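Local coordinates for (S)-ureidoglycine--glyoxylate transaminase (Bacillus subtilis, PDB 3ISL), which catalyses the pyridoxal-phosphate-dependent transamination between (S)-ureidoglycine and glyoxylate, yielding oxalurate and glycine in purine catabolism, at residues R12-P17 / G347-A351. Residues are numbered along the deposited sequence; the frame is centred on the assembly and turned at random.
Sequences RTIMTP and GIEIA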
ATOM      1  N   ARG A  12      -1.327  10.253  21.131  1.00 21.97           N
ATOM      2  CA  ARG A  12      -1.238   9.018  21.964  1.00 20.23           C
ATOM      3  C   ARG A  12       0.170   8.778  22.385  1.00 19.23           C
ATOM      4  O   ARG A  12       1.129   9.290  21.798  1.00 17.71           O
ATOM      5  CB  ARG A  12      -1.732   7.770  21.178  1.00 19.70           C
ATOM      6  CG  ARG A  12      -3.181   7.829  20.681  1.00 18.56           C
ATOM      7  CD  ARG A  12      -4.120   8.200  21.762  1.00 18.30           C
ATOM      8  NE  ARG A  12      -5.490   7.707  21.543  1.00 20.72           N
ATOM      9  CZ  ARG A  12      -6.530   8.045  22.304  1.00 19.76           C
ATOM     10  NH1 ARG A  12      -6.386   8.962  23.276  1.00 19.37           N
ATOM     11  NH2 ARG A  12      -7.705   7.480  22.105  1.00 13.99           N
ATOM     12  N   THR A  13       0.291   7.976  23.434  1.00 20.31           N
ATOM     13  CA  THR A  13       1.560   7.402  23.822  1.00 18.38           C
ATOM     14  C   THR A  13       1.462   5.969  23.401  1.00 18.16           C
ATOM     15  O   THR A  13       0.770   5.210  24.032  1.00 19.93           O
ATOM     16  CB  THR A  13       1.690   7.474  25.321  1.00 18.76           C
ATOM     17  OG1 THR A  13       1.740   8.867  25.668  1.00 21.45           O
ATOM     18  CG2 THR A  13       2.965   6.754  25.808  1.00 16.77           C
ATOM     19  N   ILE A  14       2.183   5.557  22.369  1.00 16.76           N
ATOM     20  CA  ILE A  14       1.932   4.227  21.819  1.00 18.73           C
ATOM     21  C   ILE A  14       2.972   3.211  22.241  1.00 18.43           C
ATOM     22  O   ILE A  14       4.170   3.291  21.856  1.00 17.45           O
ATOM     23  CB  ILE A  14       1.820   4.189  20.278  1.00 18.54           C
ATOM     24  CG1 ILE A  14       0.694   5.126  19.834  1.00 20.68           C
ATOM     25  CG2 ILE A  14       1.536   2.709  19.808  1.00 19.57           C
ATOM     26  CD1 ILE A  14       0.572   5.297  18.249  1.00 18.52           C
ATOM     27  N   MET A  15       2.487   2.238  23.012  1.00 16.77           N
ATOM     28  CA  MET A  15       3.347   1.238  23.566  1.00 19.13           C
ATOM     29  C   MET A  15       2.826  -0.176  23.241  1.00 19.49           C
ATOM     30  O   MET A  15       2.888  -1.075  24.097  1.00 21.07           O
ATOM     31  CB  MET A  15       3.510   1.485  25.125  1.00 17.77           C
ATOM     32  CG  MET A  15       4.418   2.766  25.437  1.00 19.82           C
ATOM     33  SD  MET A  15       6.066   2.824  24.582  1.00 21.05           S
ATOM     34  CE  MET A  15       7.148   2.098  25.819  1.00 21.09           C
ATOM     35  N   THR A  16       2.320  -0.358  22.025  1.00 20.90           N
ATOM     36  CA  THR A  16       1.916  -1.672  21.517  1.00 20.76           C
ATOM     37  C   THR A  16       3.098  -2.221  20.696  1.00 20.93           C
ATOM     38  O   THR A  16       4.080  -1.505  20.483  1.00 21.54           O
ATOM     39  CB  THR A  16       0.762  -1.522  20.549  1.00 22.19           C
ATOM     40  OG1 THR A  16       1.198  -0.768  19.393  1.00 19.28           O
ATOM     41  CG2 THR A  16      -0.440  -0.828  21.223  1.00 21.24           C
ATOM     42  N   PRO A  17       2.992  -3.474  20.211  1.00 21.17           N
ATOM     43  CA  PRO A  17       3.930  -3.981  19.200  1.00 20.98           C
ATOM     44  C   PRO A  17       3.685  -3.539  17.742  1.00 21.46           C
ATOM     45  O   PRO A  17       4.207  -4.168  16.822  1.00 22.47           O
ATOM     46  CB  PRO A  17       3.796  -5.515  19.324  1.00 21.30           C
ATOM     47  CG  PRO A  17       3.247  -5.786  20.715  1.00 19.56           C
ATOM     48  CD  PRO A  17       2.274  -4.576  20.906  1.00 19.46           C
ATOM     49  N   GLY A 347      -4.285   8.234  27.367  1.00 25.68           N
ATOM     50  CA  GLY A 347      -3.901   8.240  25.959  1.00 23.88           C
ATOM     51  C   GLY A 347      -2.788   7.219  25.713  1.00 24.69           C
ATOM     52  O   GLY A 347      -2.105   7.279  24.689  1.00 23.67           O
ATOM     53  N   ILE A 348      -2.568   6.315  26.667  1.00 22.40           N
ATOM     54  CA  ILE A 348      -1.505   5.296  26.526  1.00 23.11           C
ATOM     55  C   ILE A 348      -2.029   4.030  25.878  1.00 23.28           C
ATOM     56  O   ILE A 348      -3.061   3.513  26.306  1.00 23.46           O
ATOM     57  CB  ILE A 348      -0.948   4.895  27.915  1.00 22.72           C
ATOM     58  CG1 ILE A 348      -0.156   6.079  28.501  1.00 25.35           C
ATOM     59  CG2 ILE A 348      -0.095   3.605  27.811  1.00 23.43           C
ATOM     60  CD1 ILE A 348       0.276   5.791  30.026  1.00 26.09           C
ATOM     61  N   GLU A 349      -1.342   3.520  24.855  1.00 22.70           N
ATOM     62  CA  GLU A 349      -1.856   2.314  24.181  1.00 23.99           C
ATOM     63  C   GLU A 349      -0.941   1.135  24.401  1.00 24.14           C
ATOM     64  O   GLU A 349       0.226   1.226  24.085  1.00 24.12           O
ATOM     65  CB  GLU A 349      -2.031   2.527  22.651  1.00 22.71           C
ATOM     66  CG  GLU A 349      -3.064   1.535  22.091  1.00 26.33           C
ATOM     67  CD  GLU A 349      -2.977   1.389  20.548  1.00 30.20           C
ATOM     68  OE1 GLU A 349      -2.156   2.083  19.945  1.00 23.77           O
ATOM     69  OE2 GLU A 349      -3.738   0.599  19.954  1.00 33.35           O
ATOM     70  N   ILE A 350      -1.491   0.065  24.973  1.00 23.90           N
ATOM     71  CA  ILE A 350      -0.858  -1.271  25.050  1.00 23.35           C
ATOM     72  C   ILE A 350      -1.773  -2.286  24.367  1.00 22.99           C
ATOM     73  O   ILE A 350      -2.939  -2.021  24.126  1.00 21.82           O
ATOM     74  CB  ILE A 350      -0.496  -1.738  26.519  1.00 22.41           C
ATOM     75  CG1 ILE A 350      -1.771  -2.052  27.328  1.00 21.30           C
ATOM     76  CG2 ILE A 350       0.503  -0.695  27.167  1.00 24.00           C
ATOM     77  CD1 ILE A 350      -1.504  -2.494  28.889  1.00 20.98           C
ATOM     78  N   ALA A 351      -1.224  -3.445  24.057  1.00 24.60           N
ATOM     79  CA  ALA A 351      -1.948  -4.455  23.282  1.00 25.61           C
ATOM     80  C   ALA A 351      -2.541  -5.530  24.184  1.00 27.41           C
ATOM     81  O   ALA A 351      -1.919  -5.931  25.165  1.00 27.48           O
ATOM     82  CB  ALA A 351      -1.006  -5.046  22.247  1.00 22.27           C
TER
HETATM   83  O   HOH W   1      -0.448   0.472  18.097  1.00 16.64           O
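T13 and I14 run parallel to I348 and E349, and three backbone hydrogen bonds join the two segments. T13 N donates to G347 O at 2.8 Å, a nearly straight bond (170° at the hydrogen). T13 O then accepts E349 N, and E349 O takes M15 N at 2.7 Å.

T13 and I348 lie side by side, CB of T13 3.9 Å from CG1 of I348, on the face covered by helices 335-346 and 373-389. On the other, E349 stands beside I14, whose CG2 is 3.7 Å from E349 OE1. A chi1 of -157° swings CG of E349 away from the backbone N, and the extended chain carries the carboxylate across to T16, whose methyl CG2 sits over its flat side, 3.4 Å from E349 CD. Were E349 an alanine, the T16 methyl would lose the group it packs on, and the space beside I14 and T16 would probably be left underfilled. Further along, P17 CD rests 3.6 Å from A351 CB.

A water donates to E349 OE1 at 3.0 Å; its link to T16 OG1 is too short to be trusted, but that hydroxyl is hydrogen-bonded to G18 N. At the opposite end, R12 NH1 lies against G347 CA, while R12 NE makes a salt bridge to D39 OD2 of the second subunit. V34 and G36 of that subunit pack on I14 and E349, placing this face at the dimer interface.

The pair is a two-stranded parallel sheet linking the N-terminal segment to the C-terminal part of this class-V aminotransferase; P17 carries the chain to within about 6 Å, side chain to cofactor, of the bound pyridoxal phosphate.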